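Local coordinates for uncharacterized protein DUF305 (Deinococcus radiodurans R1, PDB 3BT5) that is of unknown function but belongs to the DUF305 family of the ferritin clan and folds as a compact, all-helical single chain, at residues 82-95 with 107-121. Numbering follows the deposited sequence.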
# COMPACT_ATOMS: atom_id res chain seq x y z
N ARG A 82 -12.25 -0.18 2.71
CA ARG A 82 -12.53 1.11 2.06
C ARG A 82 -12.09 2.27 2.96
O ARG A 82 -11.51 3.25 2.47
CB ARG A 82 -14.01 1.24 1.73
CG ARG A 82 -14.37 2.57 1.08
CD ARG A 82 -15.71 2.48 0.35
NE ARG A 82 -16.43 3.75 0.41
CZ ARG A 82 -16.20 4.79 -0.38
NH1 ARG A 82 -15.26 4.75 -1.31
NH2 ARG A 82 -16.93 5.90 -0.22
N MET A 83 -12.36 2.19 4.25
CA MET A 83 -11.91 3.26 5.16
C MET A 83 -10.41 3.39 5.21
O MET A 83 -9.88 4.49 5.38
CB MET A 83 -12.44 3.01 6.55
CG MET A 83 -13.89 3.19 6.58
SD MET A 83 -14.53 3.01 8.20
CE MET A 83 -16.26 3.33 7.86
N MET A 84 -9.72 2.26 5.11
CA MET A 84 -8.28 2.25 5.04
C MET A 84 -7.74 2.80 3.72
O MET A 84 -6.53 2.89 3.57
CB MET A 84 -7.73 0.85 5.27
CG MET A 84 -8.02 0.25 6.65
SD MET A 84 -7.46 -1.45 6.62
CE MET A 84 -7.83 -2.02 8.27
N GLY A 85 -8.62 3.22 2.81
CA GLY A 85 -8.16 3.72 1.51
C GLY A 85 -7.87 2.64 0.50
O GLY A 85 -7.41 2.97 -0.61
N MET A 86 -8.11 1.37 0.86
CA MET A 86 -7.93 0.28 -0.10
C MET A 86 -8.97 0.36 -1.22
O MET A 86 -10.07 0.87 -1.02
CB MET A 86 -7.98 -1.07 0.58
CG MET A 86 -6.84 -1.20 1.59
SD MET A 86 -6.86 -2.69 2.58
CE MET A 86 -6.43 -3.87 1.33
N ALA A 87 -8.60 -0.11 -2.41
CA ALA A 87 -9.52 -0.14 -3.54
C ALA A 87 -10.54 -1.25 -3.35
O ALA A 87 -10.22 -2.32 -2.81
CB ALA A 87 -8.72 -0.38 -4.83
N SER A 88 -11.78 -1.02 -3.83
CA SER A 88 -12.76 -2.08 -3.75
C SER A 88 -12.46 -3.15 -4.80
O SER A 88 -11.69 -2.96 -5.76
CB SER A 88 -14.15 -1.50 -3.97
OG SER A 88 -14.27 -1.12 -5.33
N GLU A 89 -13.14 -4.27 -4.65
CA GLU A 89 -13.11 -5.31 -5.64
C GLU A 89 -13.38 -4.78 -7.07
O GLU A 89 -12.64 -5.08 -8.03
CB GLU A 89 -14.16 -6.36 -5.21
CG GLU A 89 -14.29 -7.57 -6.06
CD GLU A 89 -15.11 -8.66 -5.34
OE1 GLU A 89 -14.51 -9.62 -4.82
OE2 GLU A 89 -16.34 -8.52 -5.26
N ALA A 90 -14.44 -3.99 -7.21
CA ALA A 90 -14.77 -3.39 -8.50
C ALA A 90 -13.68 -2.44 -8.98
O ALA A 90 -13.32 -2.45 -10.19
CB ALA A 90 -16.08 -2.65 -8.41
N GLU A 91 -13.14 -1.63 -8.07
CA GLU A 91 -12.13 -0.65 -8.49
C GLU A 91 -10.88 -1.35 -9.00
O GLU A 91 -10.27 -0.92 -9.99
CB GLU A 91 -11.80 0.28 -7.32
CG GLU A 91 -12.90 1.31 -7.08
CD GLU A 91 -12.70 2.13 -5.83
OE1 GLU A 91 -12.12 1.61 -4.85
OE2 GLU A 91 -13.15 3.29 -5.80
N VAL A 92 -10.46 -2.41 -8.31
CA VAL A 92 -9.29 -3.15 -8.80
C VAL A 92 -9.60 -3.74 -10.18
O VAL A 92 -8.78 -3.65 -11.11
CB VAL A 92 -8.90 -4.29 -7.82
CG1 VAL A 92 -7.80 -5.16 -8.45
CG2 VAL A 92 -8.44 -3.67 -6.48
N ALA A 93 -10.80 -4.34 -10.35
CA ALA A 93 -11.16 -4.90 -11.65
C ALA A 93 -11.16 -3.84 -12.78
O ALA A 93 -10.85 -4.17 -13.94
CB ALA A 93 -12.51 -5.58 -11.56
N GLY A 94 -11.50 -2.60 -12.46
CA GLY A 94 -11.53 -1.53 -13.46
C GLY A 94 -10.19 -1.36 -14.12
O GLY A 94 -10.12 -0.98 -15.29
N LEU A 95 -9.11 -1.63 -13.40
CA LEU A 95 -7.79 -1.49 -14.01
C LEU A 95 -7.56 -2.45 -15.16
O LEU A 95 -6.68 -2.20 -16.00
CB LEU A 95 -6.69 -1.62 -12.96
CG LEU A 95 -6.80 -0.64 -11.79
CD1 LEU A 95 -5.57 -0.81 -10.86
CD2 LEU A 95 -6.95 0.82 -12.28
N PHE A 107 -5.47 4.00 -11.84
CA PHE A 107 -4.38 3.41 -11.07
C PHE A 107 -3.75 4.46 -10.15
O PHE A 107 -3.52 4.20 -8.96
CB PHE A 107 -3.33 2.80 -12.01
CG PHE A 107 -2.03 2.51 -11.35
CD1 PHE A 107 -1.89 1.40 -10.52
CD2 PHE A 107 -0.93 3.34 -11.57
CE1 PHE A 107 -0.69 1.12 -9.92
CE2 PHE A 107 0.29 3.06 -10.94
CZ PHE A 107 0.40 1.96 -10.10
N LEU A 108 -3.47 5.64 -10.70
CA LEU A 108 -2.84 6.69 -9.91
C LEU A 108 -3.78 7.19 -8.82
O LEU A 108 -3.37 7.33 -7.67
CB LEU A 108 -2.41 7.85 -10.81
CG LEU A 108 -1.32 7.42 -11.79
CD1 LEU A 108 -1.16 8.47 -12.92
CD2 LEU A 108 0.01 7.21 -11.08
N ARG A 109 -5.06 7.43 -9.16
CA ARG A 109 -6.00 7.88 -8.15
C ARG A 109 -6.15 6.84 -7.03
O ARG A 109 -6.18 7.20 -5.85
CB ARG A 109 -7.35 8.21 -8.77
CG ARG A 109 -7.30 9.39 -9.71
CD ARG A 109 -8.70 9.76 -10.08
NE ARG A 109 -9.24 8.81 -11.04
CZ ARG A 109 -9.36 9.07 -12.34
NH1 ARG A 109 -9.86 8.16 -13.16
NH2 ARG A 109 -8.98 10.25 -12.82
N LEU A 110 -6.28 5.58 -7.39
CA LEU A 110 -6.46 4.54 -6.39
C LEU A 110 -5.22 4.39 -5.55
O LEU A 110 -5.32 4.21 -4.34
CB LEU A 110 -6.81 3.19 -7.05
CG LEU A 110 -8.18 3.15 -7.75
CD1 LEU A 110 -8.30 1.84 -8.51
CD2 LEU A 110 -9.33 3.29 -6.71
N MET A 111 -4.04 4.43 -6.17
CA MET A 111 -2.83 4.24 -5.38
C MET A 111 -2.57 5.44 -4.48
O MET A 111 -2.09 5.27 -3.36
CB MET A 111 -1.62 3.97 -6.28
CG MET A 111 -0.38 3.51 -5.50
SD MET A 111 -0.47 1.79 -4.90
CE MET A 111 -0.21 0.92 -6.45
N ILE A 112 -2.89 6.65 -4.94
CA ILE A 112 -2.79 7.80 -4.04
C ILE A 112 -3.69 7.65 -2.82
O ILE A 112 -3.25 7.86 -1.70
CB ILE A 112 -3.09 9.14 -4.78
CG1 ILE A 112 -1.96 9.47 -5.77
CG2 ILE A 112 -3.34 10.28 -3.77
CD1 ILE A 112 -2.39 10.52 -6.83
N ARG A 113 -4.95 7.27 -3.03
CA ARG A 113 -5.86 7.15 -1.89
C ARG A 113 -5.39 6.04 -0.96
O ARG A 113 -5.46 6.16 0.28
CB ARG A 113 -7.30 6.91 -2.40
CG ARG A 113 -8.37 7.01 -1.31
CD ARG A 113 -9.74 6.61 -1.85
NE ARG A 113 -9.74 5.22 -2.28
CZ ARG A 113 -10.61 4.66 -3.12
NH1 ARG A 113 -11.56 5.36 -3.72
NH2 ARG A 113 -10.50 3.40 -3.39
N HIS A 114 -4.92 4.95 -1.55
CA HIS A 114 -4.36 3.84 -0.82
C HIS A 114 -3.21 4.31 0.08
O HIS A 114 -3.17 4.02 1.30
CB HIS A 114 -3.91 2.81 -1.85
CG HIS A 114 -3.05 1.72 -1.33
ND1 HIS A 114 -1.71 1.88 -1.09
CD2 HIS A 114 -3.35 0.42 -1.03
CE1 HIS A 114 -1.20 0.74 -0.65
NE2 HIS A 114 -2.18 -0.16 -0.61
N HIS A 115 -2.28 5.07 -0.48
CA HIS A 115 -1.14 5.54 0.29
C HIS A 115 -1.56 6.56 1.37
O HIS A 115 -0.99 6.58 2.45
CB HIS A 115 -0.13 6.20 -0.66
CG HIS A 115 0.77 5.24 -1.37
ND1 HIS A 115 0.41 3.92 -1.64
CD2 HIS A 115 2.04 5.39 -1.83
CE1 HIS A 115 1.44 3.31 -2.23
NE2 HIS A 115 2.43 4.19 -2.38
N GLN A 116 -2.54 7.40 1.07
CA GLN A 116 -3.07 8.31 2.08
C GLN A 116 -3.63 7.52 3.25
O GLN A 116 -3.46 7.92 4.40
CB GLN A 116 -4.11 9.27 1.49
CG GLN A 116 -3.48 10.23 0.49
CD GLN A 116 -4.50 11.00 -0.33
OE1 GLN A 116 -5.59 10.51 -0.59
NE2 GLN A 116 -4.12 12.20 -0.77
N GLY A 117 -4.32 6.42 2.98
CA GLY A 117 -4.84 5.61 4.09
C GLY A 117 -3.72 4.99 4.89
O GLY A 117 -3.78 4.95 6.13
N ALA A 118 -2.67 4.52 4.22
CA ALA A 118 -1.51 3.95 4.93
C ALA A 118 -0.90 5.01 5.85
O ALA A 118 -0.59 4.72 7.02
CB ALA A 118 -0.45 3.40 3.95
N VAL A 119 -0.72 6.23 5.35
CA VAL A 119 -0.14 7.26 6.21
C VAL A 119 -1.03 7.50 7.44
O VAL A 119 -0.56 7.62 8.58
CB VAL A 119 0.08 8.56 5.41
CG1 VAL A 119 0.49 9.73 6.35
CG2 VAL A 119 1.18 8.33 4.38
N ALA A 120 -2.33 7.56 7.21
CA ALA A 120 -3.28 7.84 8.29
C ALA A 120 -3.34 6.72 9.35
O ALA A 120 -3.61 6.96 10.53
CB ALA A 120 -4.65 8.11 7.70
N MET A 121 -3.09 5.48 8.93
CA MET A 121 -3.00 4.32 9.84
C MET A 121 -1.70 4.37 10.65
O MET A 121 -1.62 3.85 11.77
CB MET A 121 -3.04 3.01 9.02
CG MET A 121 -4.36 2.80 8.27
SD MET A 121 -4.43 1.51 7.01
CE MET A 121 -4.08 0.01 7.94
O HOH W 1 -7.77 3.09 -3.35
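G85, where the chain leaves helix 78-83 in a Schellman motif, rests directly on H114, their CA atoms 4.5 Å apart. Its positive phi suits glycine, and a CB would strike R113 O. G117 is equally apt: its CA donates a C-H...O contact to M84 O at 3.2 Å, a spot any side chain would block. Beyond the loop, helix 89-95 runs roughly antiparallel to helix 107-121 (141°), their axes 10.7 Å apart.

R113 and E91 bridge the gap. With CG anti to the backbone N (chi1 -170°) and a bend at chi3, R113 reaches past G85 to bring the N-H edge of its guanidinium against the E91 carboxylate, the two planes 29° apart. NH2 of R113 gives OE1 of E91 a salt-bridging hydrogen bond of 2.8 Å from the syn side, well tilted from the carboxylate plane, while NH1 reaches OE2 only weakly. OE1 also accepts from S88 N on its anti side, less tilted, and E91 N returns a bond to S88 OG, a capping box that starts the helix. With an alanine in place of E91, R113 would probably lose its countercharge and S88 N its side-chain acceptor, and the guanidinium would be freer to swing. A water donates to G85 O and L110 O, tying loop to helix.

L110 packs CD2 against E91 CD at 3.7 Å and CD1 beside L95 CD2, which also meets the backbone N of F107 (3.5 Å). At the far end M84 and M121 cross at about a right angle, M121 SD lying 3.8 Å from M84 CB.

H23 on helix 11-37 binds M84 O through its ring and H114 NE2 through its carbonyl. Helices 11-37, 41-68, 100-122 and 132-158 form a four-helix bundle, consistent with the ferritin clan; the loop and helix 89-97 pack on it at helices 11-37 and 100-122.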